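Local structure of probable primosomal replication protein n (Ralstonia solanacearum, 4FDB) at residues L11-V16 against N28-Y33; N3-V8 against G75-K80; E51-G56 against V88-G93. The protein probably helps restart stalled replication forks as a homodimeric single-stranded DNA-binding protein that stabilises the PriA helicase on DNA during primosome assembly. The protein carries 3 engineered substitutions. All blocks are in the same frame, centred on the assembly; numbering follows the deposited sequence.

Overall arrangement
All three contacts lie in one five-stranded sheet whose first and last strands also pair, ordered 3-19, 25-37, 44-55, 87-96, 70-79. The family belongs to the OB clan, and the order fits an OB fold. Contact 1 joins strands 3-19 and 25-37. Contact 3 pairs 44-55 and 87-96 in parallel. Contact 2 returns strand 70-79 to 3-19. Contact 1 is nested inside contact 2, while contacts 2 and 3 cross along the chain. Their centres are about 8 Å apart, and contact 1 is about 14 Å from contact 2 and 10 Å from contact 3. All three reach the second subunit, contact 1 through Y33 alone. Residues 3-7 pair with it, so contact 2 lies at the dimer interface.

Contact 1 of 3, residues L11-V16 against N28-Y33; sequences LVEREV and NCLLSY. Engineered in segment 11-16: V12 (natural residue Ala).
The carbonyl O of N28 is met by two groups of residues 11-16. E15 N donates to it at 2.9 Å. R14 CA adds a CA-H...O contact to the same N28 O at 3.5 Å. Two further backbone bonds run along this antiparallel hairpin, made by the first two strands of the OB-type sheet: V12 N to L30 O at 2.9 Å and L30 N to E13 O at 3.0 Å. V12 and E13 therefore both face L30, which makes a classic beta bulge. L11 pairs with L31 before the bulge, and R14 with C29 after it.

L11, C29 and L31 lie on the buried face. CG of L11 is anti to its backbone N (chi1 175°). The next torsion (chi2 67°) turns CD1 to within 3.7 Å of C29 CB. CD2 of L31 touches both CA and CD1 of L11. A52 of the next strand packs on C29 and L31. R14 starts on this face but turns away, and its NE bonds to I65 O.

On the other face E13 CG rests against L30 CB. V12, an engineered residue, points toward residues 28-33. Its side chain lies beside that of L30, pointing the same way, and its CG2 is tight against S32 CB at 3.5 Å. At the far end a water donates to V16 O (2.8 Å) and accepts from N28 N (3.0 Å).

The register of the hairpin, bulge included, is thus set by backbone bonds that do not depend on side-chain identity, while its apolar face is turned to the core.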
ATOM      1  N   LEU A  11     -11.313 -11.303  -2.227  1.00 14.35           N
ATOM      2  CA  LEU A  11     -10.324 -12.337  -2.514  1.00 17.14           C
ATOM      3  C   LEU A  11     -10.601 -12.903  -3.901  1.00 18.87           C
ATOM      4  O   LEU A  11     -11.665 -13.438  -4.136  1.00 17.83           O
ATOM      5  CB  LEU A  11     -10.399 -13.460  -1.488  1.00 18.27           C
ATOM      6  CG  LEU A  11      -9.467 -14.632  -1.807  1.00 17.42           C
ATOM      7  CD1 LEU A  11      -8.039 -14.185  -1.668  1.00 17.07           C
ATOM      8  CD2 LEU A  11      -9.751 -15.841  -0.915  1.00 19.11           C
ATOM      9  N   VAL A  12      -9.646 -12.772  -4.818  1.00 13.11           N
ATOM     10  CA  VAL A  12      -9.844 -13.230  -6.192  1.00 13.79           C
ATOM     11  C   VAL A  12      -9.354 -14.659  -6.366  1.00 14.43           C
ATOM     12  O   VAL A  12     -10.011 -15.515  -6.959  1.00 17.84           O
ATOM     13  CB  VAL A  12      -9.033 -12.327  -7.170  1.00 17.44           C
ATOM     14  CG1 VAL A  12      -9.208 -12.795  -8.601  1.00 20.35           C
ATOM     15  CG2 VAL A  12      -9.449 -10.874  -7.027  1.00 21.56           C
ATOM     16  N   GLU A  13      -8.151 -14.913  -5.864  1.00 16.42           N
ATOM     17  CA  GLU A  13      -7.627 -16.253  -5.959  1.00 16.21           C
ATOM     18  C   GLU A  13      -6.559 -16.435  -4.908  1.00 14.43           C
ATOM     19  O   GLU A  13      -6.017 -15.470  -4.366  1.00 15.55           O
ATOM     20  CB  GLU A  13      -7.066 -16.527  -7.355  1.00 21.65           C
ATOM     21  CG  GLU A  13      -6.125 -15.468  -7.867  1.00 24.03           C
ATOM     22  CD  GLU A  13      -5.656 -15.744  -9.293  1.00 32.14           C
ATOM     23  OE1 GLU A  13      -6.487 -15.728 -10.235  1.00 28.95           O
ATOM     24  OE2 GLU A  13      -4.443 -15.980  -9.476  1.00 33.76           O
ATOM     25  N   ARG A  14      -6.276 -17.684  -4.599  1.00 14.30           N
ATOM     26  CA  ARG A  14      -5.170 -17.955  -3.688  1.00 15.81           C
ATOM     27  C   ARG A  14      -4.399 -19.165  -4.162  1.00 18.00           C
ATOM     28  O   ARG A  14      -4.947 -20.028  -4.852  1.00 20.77           O
ATOM     29  CB  ARG A  14      -5.648 -18.097  -2.235  1.00 17.65           C
ATOM     30  CG  ARG A  14      -6.839 -18.983  -2.039  1.00 20.09           C
ATOM     31  CD  ARG A  14      -7.189 -19.138  -0.555  1.00 20.53           C
ATOM     32  NE  ARG A  14      -8.470 -19.838  -0.391  1.00 19.02           N
ATOM     33  CZ  ARG A  14      -8.612 -21.155  -0.411  1.00 23.49           C
ATOM     34  NH1 ARG A  14      -7.552 -21.945  -0.571  1.00 25.50           N
ATOM     35  NH2 ARG A  14      -9.815 -21.693  -0.257  1.00 24.46           N
ATOM     36  N   GLU A  15      -3.108 -19.186  -3.842  1.00 18.04           N
ATOM     37  CA  GLU A  15      -2.230 -20.271  -4.233  1.00 19.77           C
ATOM     38  C   GLU A  15      -2.227 -21.354  -3.169  1.00 18.98           C
ATOM     39  O   GLU A  15      -2.617 -21.112  -2.026  1.00 18.65           O
ATOM     40  CB  GLU A  15      -0.805 -19.746  -4.401  1.00 21.18           C
ATOM     41  CG  GLU A  15      -0.671 -18.602  -5.389  1.00 27.88           C
ATOM     42  CD  GLU A  15      -1.014 -19.019  -6.801  1.00 40.65           C
ATOM     43  OE1 GLU A  15      -0.729 -20.180  -7.161  1.00 47.26           O
ATOM     44  OE2 GLU A  15      -1.574 -18.194  -7.553  1.00 44.37           O
ATOM     45  N   VAL A  16      -1.774 -22.544  -3.550  1.00 19.60           N
ATOM     46  CA  VAL A  16      -1.636 -23.647  -2.610  1.00 21.05           C
ATOM     47  C   VAL A  16      -0.655 -23.191  -1.537  1.00 19.87           C
ATOM     48  O   VAL A  16       0.286 -22.478  -1.840  1.00 19.37           O
ATOM     49  CB  VAL A  16      -1.095 -24.906  -3.311  1.00 24.45           C
ATOM     50  CG1 VAL A  16      -0.782 -26.003  -2.307  1.00 29.15           C
ATOM     51  CG2 VAL A  16      -2.104 -25.411  -4.332  1.00 29.79           C
ATOM     52  N   ASN A  28      -0.062 -17.139  -0.608  1.00 13.68           N
ATOM     53  CA  ASN A  28      -0.106 -15.999  -1.511  1.00 15.28           C
ATOM     54  C   ASN A  28      -1.487 -15.868  -2.118  1.00 16.60           C
ATOM     55  O   ASN A  28      -2.119 -16.862  -2.451  1.00 15.73           O
ATOM     56  CB  ASN A  28       0.912 -16.176  -2.626  1.00 19.64           C
ATOM     57  CG  ASN A  28       2.330 -15.963  -2.148  1.00 22.91           C
ATOM     58  OD1 ASN A  28       2.994 -16.898  -1.713  1.00 25.82           O
ATOM     59  ND2 ASN A  28       2.798 -14.724  -2.224  1.00 25.42           N
ATOM     60  N   CYS A  29      -1.956 -14.641  -2.271  1.00 16.10           N
ATOM     61  CA  CYS A  29      -3.261 -14.450  -2.885  1.00 15.53           C
ATOM     62  C   CYS A  29      -3.306 -13.158  -3.676  1.00 16.14           C
ATOM     63  O   CYS A  29      -2.351 -12.378  -3.678  1.00 16.60           O
ATOM     64  CB  CYS A  29      -4.361 -14.494  -1.828  1.00 16.46           C
ATOM     65  SG  CYS A  29      -4.222 -13.249  -0.557  1.00 23.02           S
ATOM     66  N   LEU A  30      -4.403 -12.974  -4.401  1.00 15.42           N
ATOM     67  CA  LEU A  30      -4.634 -11.756  -5.155  1.00 12.87           C
ATOM     68  C   LEU A  30      -5.926 -11.164  -4.625  1.00 15.06           C
ATOM     69  O   LEU A  30      -6.947 -11.873  -4.513  1.00 13.40           O
ATOM     70  CB  LEU A  30      -4.810 -12.094  -6.639  1.00 13.07           C
ATOM     71  CG  LEU A  30      -5.023 -10.929  -7.612  1.00 16.12           C
ATOM     72  CD1 LEU A  30      -3.787 -10.041  -7.660  1.00 16.99           C
ATOM     73  CD2 LEU A  30      -5.357 -11.454  -8.996  1.00 20.34           C
ATOM     74  N   LEU A  31      -5.886  -9.877  -4.311  1.00 11.52           N
ATOM     75  CA  LEU A  31      -7.061  -9.141  -3.841  1.00 16.26           C
ATOM     76  C   LEU A  31      -7.465  -8.110  -4.873  1.00 16.32           C
ATOM     77  O   LEU A  31      -6.629  -7.585  -5.589  1.00 15.99           O
ATOM     78  CB  LEU A  31      -6.738  -8.417  -2.534  1.00 15.63           C
ATOM     79  CG  LEU A  31      -6.275  -9.332  -1.406  1.00 14.45           C
ATOM     80  CD1 LEU A  31      -5.883  -8.493  -0.205  1.00 18.17           C
ATOM     81  CD2 LEU A  31      -7.378 -10.315  -1.034  1.00 15.35           C
ATOM     82  N   SER A  32      -8.755  -7.810  -4.946  1.00 13.78           N
ATOM     83  CA  SER A  32      -9.245  -6.827  -5.898  1.00 13.61           C
ATOM     84  C   SER A  32      -9.967  -5.770  -5.114  1.00 14.26           C
ATOM     85  O   SER A  32     -10.923  -6.080  -4.392  1.00 13.96           O
ATOM     86  CB  SER A  32     -10.252  -7.480  -6.853  1.00 16.62           C
ATOM     87  OG  SER A  32     -10.867  -6.506  -7.681  1.00 19.77           O
ATOM     88  N   TYR A  33      -9.520  -4.528  -5.267  1.00 12.89           N
ATOM     89  CA  TYR A  33     -10.157  -3.386  -4.642  1.00 14.89           C
ATOM     90  C   TYR A  33     -11.015  -2.618  -5.641  1.00 16.43           C
ATOM     91  O   TYR A  33     -10.599  -2.347  -6.774  1.00 16.16           O
ATOM     92  CB  TYR A  33      -9.109  -2.423  -4.027  1.00 11.61           C
ATOM     93  CG  TYR A  33      -9.770  -1.181  -3.462  1.00 13.61           C
ATOM     94  CD1 TYR A  33     -10.262  -1.161  -2.165  1.00 12.34           C
ATOM     95  CD2 TYR A  33      -9.953  -0.042  -4.250  1.00 16.30           C
ATOM     96  CE1 TYR A  33     -10.911  -0.036  -1.668  1.00 13.39           C
ATOM     97  CE2 TYR A  33     -10.588   1.079  -3.754  1.00 16.03           C
ATOM     98  CZ  TYR A  33     -11.074   1.069  -2.467  1.00 14.41           C
ATOM     99  OH  TYR A  33     -11.713   2.190  -1.986  1.00 16.67           O
TER
HETATM  100  O   HOH W   1       1.072 -19.811  -1.223  1.00 21.68           O

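Contact 2 of 3, residues N3-V8 against G75-K80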
ATOM      1  N   ASN A   3       4.076   1.705   8.724  1.00 19.27           N
ATOM      2  CA  ASN A   3       3.869   1.120   7.402  1.00 17.51           C
ATOM      3  C   ASN A   3       2.635   0.286   7.615  1.00 17.27           C
ATOM      4  O   ASN A   3       2.727  -0.850   8.075  1.00 16.42           O
ATOM      5  CB  ASN A   3       5.083   0.263   7.011  1.00 17.81           C
ATOM      6  CG  ASN A   3       4.815  -0.691   5.831  1.00 16.08           C
ATOM      7  OD1 ASN A   3       3.789  -0.625   5.143  1.00 16.21           O
ATOM      8  ND2 ASN A   3       5.747  -1.612   5.622  1.00 16.40           N
ATOM      9  N   ARG A   4       1.474   0.866   7.312  1.00 15.53           N
ATOM     10  CA  ARG A   4       0.202   0.194   7.610  1.00 14.65           C
ATOM     11  C   ARG A   4      -0.812   0.457   6.520  1.00 13.62           C
ATOM     12  O   ARG A   4      -1.151   1.607   6.251  1.00 14.74           O
ATOM     13  CB  ARG A   4      -0.346   0.702   8.949  1.00 21.24           C
ATOM     14  CG  ARG A   4      -1.663   0.065   9.384  1.00 23.06           C
ATOM     15  CD  ARG A   4      -1.958   0.361  10.850  1.00 34.60           C
ATOM     16  NE  ARG A   4      -3.169  -0.311  11.313  1.00 44.77           N
ATOM     17  CZ  ARG A   4      -4.328   0.303  11.546  1.00 50.03           C
ATOM     18  NH1 ARG A   4      -5.378  -0.394  11.963  1.00 49.26           N
ATOM     19  NH2 ARG A   4      -4.436   1.614  11.371  1.00 53.78           N
ATOM     20  N   LEU A   5      -1.296  -0.618   5.904  1.00 12.36           N
ATOM     21  CA  LEU A   5      -2.309  -0.534   4.870  1.00 13.04           C
ATOM     22  C   LEU A   5      -3.601  -1.129   5.423  1.00 14.23           C
ATOM     23  O   LEU A   5      -3.582  -2.213   6.008  1.00 14.19           O
ATOM     24  CB  LEU A   5      -1.881  -1.336   3.637  1.00 12.99           C
ATOM     25  CG  LEU A   5      -2.942  -1.384   2.520  1.00 13.69           C
ATOM     26  CD1 LEU A   5      -3.207   0.020   1.987  1.00 15.24           C
ATOM     27  CD2 LEU A   5      -2.542  -2.304   1.370  1.00 18.94           C
ATOM     28  N   GLN A   6      -4.702  -0.403   5.264  1.00 15.69           N
ATOM     29  CA  GLN A   6      -6.034  -0.935   5.559  1.00 14.03           C
ATOM     30  C   GLN A   6      -6.759  -1.018   4.236  1.00 15.85           C
ATOM     31  O   GLN A   6      -6.799  -0.049   3.496  1.00 14.77           O
ATOM     32  CB  GLN A   6      -6.799   0.019   6.461  1.00 16.89           C
ATOM     33  CG  GLN A   6      -6.163   0.296   7.807  1.00 20.83           C
ATOM     34  CD  GLN A   6      -6.814   1.477   8.486  1.00 28.37           C
ATOM     35  OE1 GLN A   6      -6.380   2.619   8.327  1.00 30.32           O
ATOM     36  NE2 GLN A   6      -7.880   1.213   9.235  1.00 26.48           N
ATOM     37  N   LEU A   7      -7.342  -2.171   3.935  1.00 13.13           N
ATOM     38  CA  LEU A   7      -7.935  -2.357   2.633  1.00 14.38           C
ATOM     39  C   LEU A   7      -9.135  -3.273   2.780  1.00 16.07           C
ATOM     40  O   LEU A   7      -9.035  -4.318   3.412  1.00 16.05           O
ATOM     41  CB  LEU A   7      -6.912  -2.973   1.677  1.00 16.72           C
ATOM     42  CG  LEU A   7      -7.273  -2.928   0.181  1.00 20.10           C
ATOM     43  CD1 LEU A   7      -7.283  -1.485  -0.310  1.00 18.16           C
ATOM     44  CD2 LEU A   7      -6.291  -3.736  -0.634  1.00 20.18           C
ATOM     45  N   VAL A   8     -10.270  -2.856   2.237  1.00 11.71           N
ATOM     46  CA  VAL A   8     -11.410  -3.757   2.107  1.00 12.27           C
ATOM     47  C   VAL A   8     -11.434  -4.223   0.663  1.00 18.78           C
ATOM     48  O   VAL A   8     -11.551  -3.408  -0.243  1.00 16.05           O
ATOM     49  CB  VAL A   8     -12.721  -3.049   2.433  1.00 16.04           C
ATOM     50  CG1 VAL A   8     -13.916  -3.905   1.986  1.00 20.30           C
ATOM     51  CG2 VAL A   8     -12.791  -2.756   3.919  1.00 23.01           C
ATOM     52  N   GLY A  75      -2.479  -4.615   7.441  1.00 13.58           N
ATOM     53  CA  GLY A  75      -1.163  -5.205   7.389  1.00 14.25           C
ATOM     54  C   GLY A  75      -0.167  -4.199   6.910  1.00 15.83           C
ATOM     55  O   GLY A  75      -0.346  -2.997   7.145  1.00 15.71           O
ATOM     56  N   PHE A  76       0.877  -4.687   6.250  1.00 14.87           N
ATOM     57  CA  PHE A  76       1.968  -3.805   5.842  1.00 13.30           C
ATOM     58  C   PHE A  76       2.480  -4.164   4.465  1.00 12.19           C
ATOM     59  O   PHE A  76       2.243  -5.258   3.985  1.00 15.99           O
ATOM     60  CB  PHE A  76       3.111  -3.856   6.864  1.00 14.25           C
ATOM     61  CG  PHE A  76       3.739  -5.225   7.036  1.00 14.34           C
ATOM     62  CD1 PHE A  76       4.895  -5.570   6.343  1.00 15.06           C
ATOM     63  CD2 PHE A  76       3.196  -6.146   7.926  1.00 20.77           C
ATOM     64  CE1 PHE A  76       5.497  -6.819   6.526  1.00 19.51           C
ATOM     65  CE2 PHE A  76       3.783  -7.398   8.109  1.00 19.28           C
ATOM     66  CZ  PHE A  76       4.920  -7.741   7.400  1.00 17.89           C
ATOM     67  N   LEU A  77       3.148  -3.219   3.807  1.00 12.40           N
ATOM     68  CA  LEU A  77       3.741  -3.498   2.505  1.00 15.17           C
ATOM     69  C   LEU A  77       5.186  -3.970   2.668  1.00 15.98           C
ATOM     70  O   LEU A  77       5.876  -3.557   3.589  1.00 17.33           O
ATOM     71  CB  LEU A  77       3.749  -2.239   1.639  1.00 15.69           C
ATOM     72  CG  LEU A  77       2.365  -1.720   1.258  1.00 15.28           C
ATOM     73  CD1 LEU A  77       2.513  -0.428   0.449  1.00 17.30           C
ATOM     74  CD2 LEU A  77       1.604  -2.770   0.463  1.00 17.52           C
ATOM     75  N   ALA A  78       5.643  -4.814   1.749  1.00 15.91           N
ATOM     76  CA  ALA A  78       7.027  -5.255   1.740  1.00 16.42           C
ATOM     77  C   ALA A  78       7.420  -5.636   0.330  1.00 20.55           C
ATOM     78  O   ALA A  78       6.572  -5.685  -0.548  1.00 20.05           O
ATOM     79  CB  ALA A  78       7.237  -6.415   2.695  1.00 19.76           C
ATOM     80  N   ARG A  79       8.718  -5.836   0.114  1.00 25.62           N
ATOM     81  CA  ARG A  79       9.221  -6.312  -1.165  1.00 32.40           C
ATOM     82  C   ARG A  79       8.903  -7.788  -1.320  1.00 30.92           C
ATOM     83  O   ARG A  79       8.990  -8.550  -0.352  1.00 29.73           O
ATOM     84  CB  ARG A  79      10.733  -6.128  -1.254  1.00 35.46           C
ATOM     85  CG  ARG A  79      11.181  -4.786  -1.765  1.00 40.49           C
ATOM     86  CD  ARG A  79      12.685  -4.792  -2.024  1.00 43.35           C
ATOM     87  NE  ARG A  79      13.162  -3.495  -2.494  1.00 51.23           N
ATOM     88  CZ  ARG A  79      14.220  -2.866  -1.993  1.00 53.31           C
ATOM     89  NH1 ARG A  79      14.913  -3.423  -1.007  1.00 49.54           N
ATOM     90  NH2 ARG A  79      14.585  -1.684  -2.476  1.00 57.17           N
ATOM     91  N   LYS A  80       8.542  -8.180  -2.538  1.00 34.88           N
ATOM     92  CA  LYS A  80       8.251  -9.573  -2.867  1.00 41.20           C
ATOM     93  C   LYS A  80       9.457 -10.459  -2.559  1.00 42.24           C
ATOM     94  O   LYS A  80       9.337 -11.473  -1.866  1.00 41.52           O
ATOM     95  CB  LYS A  80       7.887  -9.686  -4.351  1.00 48.88           C
ATOM     96  CG  LYS A  80       7.175 -10.970  -4.750  1.00 50.59           C
ATOM     97  CD  LYS A  80       5.724 -10.943  -4.314  1.00 50.08           C
ATOM     98  CE  LYS A  80       4.929 -12.094  -4.918  1.00 50.79           C
ATOM     99  NZ  LYS A  80       3.509 -12.085  -4.455  1.00 43.84           N
TER
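The carboxamide of N3 lies against CB of F76 and reaches the backbone of L77. This is the closing seam of an OB fold, where the first strand, 3-19, meets the fourth, 70-79. CG of N3 is anti to its backbone N (chi1 164°). Beyond it, the amide works like a strand edge. Its OD1 accepts L77 N at 3.0 Å, and its ND2 donates to L77 O at 2.8 Å. The second bond lies in the amide plane of N3 and falls on a lone pair of L77 O. A buried polar group is thus held by both its oxygen and its nitrogen, which should fix its rotation.

The strand segments run at 117° to each other, and they form a single backbone pair, L5 with G75. L5 N binds G75 O at 2.8 Å. In return G75 N donates to L5 O at 3.0 Å through a more bent bond. G75 O also takes a CA-H...O contact from R4 CA at 3.3 Å. The backbone angles of G75 call for glycine, because a CB would be jammed against the preceding carbonyl O.

The F76 ring stands at 88° to the N3 amide plane and stacks on H90 of the neighbouring strand. CB of F76 lies 3.3 Å from N3 O. Residues N3 to L7 also pair in an antiparallel ladder with a strand of the second subunit, and this carries the sheet across the dimer interface. Inside the seam, L5 and L77 meet through their methyls, with L5 CD2 4.3 Å from L77 CD2.

Contact 3 of 3, residues E51-G56 against V88-G93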
ATOM      1  N   GLU A  51      -1.204  -8.047  -5.031  1.00 12.76           N
ATOM      2  CA  GLU A  51      -0.734  -9.310  -4.486  1.00 16.84           C
ATOM      3  C   GLU A  51      -0.619  -9.202  -2.978  1.00 13.63           C
ATOM      4  O   GLU A  51      -0.120  -8.205  -2.455  1.00 15.57           O
ATOM      5  CB  GLU A  51       0.626  -9.674  -5.099  1.00 20.40           C
ATOM      6  CG  GLU A  51       0.551 -10.022  -6.587  1.00 28.18           C
ATOM      7  CD  GLU A  51       0.007 -11.426  -6.849  1.00 41.35           C
ATOM      8  OE1 GLU A  51      -0.151 -12.201  -5.877  1.00 41.32           O
ATOM      9  OE2 GLU A  51      -0.262 -11.759  -8.028  1.00 44.19           O
ATOM     10  N   ALA A  52      -1.089 -10.226  -2.270  1.00 11.49           N
ATOM     11  CA  ALA A  52      -1.037 -10.224  -0.818  1.00 12.39           C
ATOM     12  C   ALA A  52      -0.550 -11.580  -0.343  1.00 13.98           C
ATOM     13  O   ALA A  52      -0.419 -12.525  -1.135  1.00 15.11           O
ATOM     14  CB  ALA A  52      -2.416  -9.911  -0.225  1.00 14.49           C
ATOM     15  N   LEU A  53      -0.272 -11.673   0.945  1.00 14.57           N
ATOM     16  CA  LEU A  53       0.036 -12.969   1.527  1.00 16.46           C
ATOM     17  C   LEU A  53      -0.267 -12.974   3.009  1.00 20.16           C
ATOM     18  O   LEU A  53      -0.279 -11.929   3.660  1.00 18.46           O
ATOM     19  CB  LEU A  53       1.482 -13.383   1.234  1.00 19.98           C
ATOM     20  CG  LEU A  53       2.661 -12.692   1.916  1.00 17.39           C
ATOM     21  CD1 LEU A  53       2.887 -13.211   3.344  1.00 22.41           C
ATOM     22  CD2 LEU A  53       3.908 -12.913   1.095  1.00 23.44           C
ATOM     23  N   GLY A  54      -0.527 -14.163   3.533  1.00 16.23           N
ATOM     24  CA  GLY A  54      -0.673 -14.350   4.959  1.00 16.75           C
ATOM     25  C   GLY A  54       0.336 -15.390   5.392  1.00 19.81           C
ATOM     26  O   GLY A  54       0.548 -16.375   4.689  1.00 18.66           O
ATOM     27  N   ALA A  55       0.966 -15.162   6.542  1.00 13.74           N
ATOM     28  CA  ALA A  55       1.946 -16.093   7.081  1.00 15.27           C
ATOM     29  C   ALA A  55       1.505 -16.588   8.442  1.00 19.70           C
ATOM     30  O   ALA A  55       0.814 -15.878   9.170  1.00 21.32           O
ATOM     31  CB  ALA A  55       3.304 -15.415   7.215  1.00 19.40           C
ATOM     32  N   GLY A  56       1.924 -17.797   8.794  1.00 17.91           N
ATOM     33  CA  GLY A  56       1.606 -18.340  10.103  1.00 19.44           C
ATOM     34  C   GLY A  56       0.117 -18.581  10.220  1.00 21.58           C
ATOM     35  O   GLY A  56      -0.502 -19.109   9.294  1.00 20.89           O
ATOM     36  N   VAL A  88       4.315  -6.591  -2.076  1.00 20.71           N
ATOM     37  CA  VAL A  88       3.288  -7.515  -1.653  1.00 16.14           C
ATOM     38  C   VAL A  88       2.663  -6.978  -0.372  1.00 17.75           C
ATOM     39  O   VAL A  88       3.362  -6.421   0.474  1.00 17.43           O
ATOM     40  CB  VAL A  88       3.881  -8.926  -1.445  1.00 18.22           C
ATOM     41  CG1 VAL A  88       5.028  -8.898  -0.438  1.00 24.69           C
ATOM     42  CG2 VAL A  88       2.807  -9.906  -1.003  1.00 15.94           C
ATOM     43  N   PHE A  89       1.347  -7.130  -0.246  1.00 11.80           N
ATOM     44  CA  PHE A  89       0.611  -6.745   0.956  1.00 10.72           C
ATOM     45  C   PHE A  89       0.629  -7.899   1.966  1.00 14.78           C
ATOM     46  O   PHE A  89      -0.042  -8.909   1.769  1.00 13.07           O
ATOM     47  CB  PHE A  89      -0.822  -6.386   0.538  1.00 10.07           C
ATOM     48  CG  PHE A  89      -1.759  -6.021   1.680  1.00 12.19           C
ATOM     49  CD1 PHE A  89      -1.289  -5.526   2.889  1.00 13.83           C
ATOM     50  CD2 PHE A  89      -3.134  -6.155   1.509  1.00 13.27           C
ATOM     51  CE1 PHE A  89      -2.175  -5.187   3.916  1.00 13.75           C
ATOM     52  CE2 PHE A  89      -4.024  -5.831   2.526  1.00 13.48           C
ATOM     53  CZ  PHE A  89      -3.545  -5.339   3.734  1.00 15.19           C
ATOM     54  N   HIS A  90       1.405  -7.756   3.038  1.00 13.30           N
ATOM     55  CA  HIS A  90       1.407  -8.768   4.100  1.00 14.68           C
ATOM     56  C   HIS A  90       0.229  -8.520   5.026  1.00 14.65           C
ATOM     57  O   HIS A  90       0.151  -7.486   5.679  1.00 15.81           O
ATOM     58  CB  HIS A  90       2.699  -8.704   4.921  1.00 14.34           C
ATOM     59  CG  HIS A  90       3.899  -9.252   4.219  1.00 17.67           C
ATOM     60  ND1 HIS A  90       4.628 -10.313   4.715  1.00 21.09           N
ATOM     61  CD2 HIS A  90       4.528  -8.862   3.085  1.00 20.85           C
ATOM     62  CE1 HIS A  90       5.642 -10.565   3.909  1.00 21.08           C
ATOM     63  NE2 HIS A  90       5.610  -9.694   2.915  1.00 23.42           N
ATOM     64  N   ILE A  91      -0.693  -9.471   5.103  1.00 12.27           N
ATOM     65  CA  ILE A  91      -1.880  -9.272   5.905  1.00 13.27           C
ATOM     66  C   ILE A  91      -1.612  -9.704   7.329  1.00 19.77           C
ATOM     67  O   ILE A  91      -1.211 -10.842   7.571  1.00 23.19           O
ATOM     68  CB  ILE A  91      -3.057 -10.087   5.335  1.00 13.96           C
ATOM     69  CG1 ILE A  91      -3.346  -9.618   3.905  1.00 13.78           C
ATOM     70  CG2 ILE A  91      -4.277  -9.935   6.214  1.00 18.60           C
ATOM     71  CD1 ILE A  91      -4.232 -10.591   3.112  1.00 17.77           C
ATOM     72  N   SER A  92      -1.807  -8.799   8.281  1.00 17.53           N
ATOM     73  CA  SER A  92      -1.563  -9.161   9.670  1.00 18.61           C
ATOM     74  C   SER A  92      -2.868  -9.347  10.435  1.00 19.28           C
ATOM     75  O   SER A  92      -2.886  -9.917  11.528  1.00 20.12           O
ATOM     76  CB  SER A  92      -0.675  -8.124  10.359  1.00 24.66           C
ATOM     77  OG  SER A  92      -1.305  -6.862  10.392  1.00 28.25           O
ATOM     78  N   GLY A  93      -3.961  -8.861   9.863  1.00 16.38           N
ATOM     79  CA  GLY A  93      -5.257  -8.984  10.507  1.00 18.54           C
ATOM     80  C   GLY A  93      -6.359  -9.004   9.477  1.00 17.21           C
ATOM     81  O   GLY A  93      -6.286  -8.319   8.458  1.00 16.54           O
TER
HETATM   82  O   HOH W   2       0.874 -12.559   7.543  1.00 21.07           O
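L53 packs tightly on H90 and V88, whereas the pairing beyond G54 is taken over by a water. The two leucine methyls divide the work. CD1 sits over the face of the H90 ring in a CH-pi contact, 4.0 Å from the ring centroid and 28° off its normal. CD2 meets V88 CG2 at 3.8 Å. CG of L53 lies between its own backbone N and carbonyl carbon (chi1 72°), and from there it stands over the ring centre. The leucine and histidine side chains lie side by side and point the same way. H90 also packs on R44 of the second subunit.

A52 and F89 form the next parallel pair, on the other face of the sheet. A52 CB lies 3.9 Å from F89 CB and also touches I91 CD1.

Three backbone bonds step along the two strands. This is the parallel pairing of the third and fifth strands in the chain, consistent with the OB fold of the family. F89 N donates to E51 O at 2.9 Å. L53 N donates to F89 O, also at 2.9 Å, and the same oxygen receives a CA-H...O contact from A52 CA. I91 N reaches L53 O at 2.9 Å.

The strands then part. A water accepts from A55 N at 2.8 Å and donates to I91 O at 2.7 Å, in place of a direct bond. G56 follows as the N-cap of helix 57-62. E51 is exposed at the other end; its OE1 makes a long, weak ion pair with K80 NZ.

The chemistry implies an apolar, main-chain-bonded centre. L53 covers one face of the H90 ring and probably helps to fix it, and a single water joins the backbones at A55, the last residue of strand 44-55.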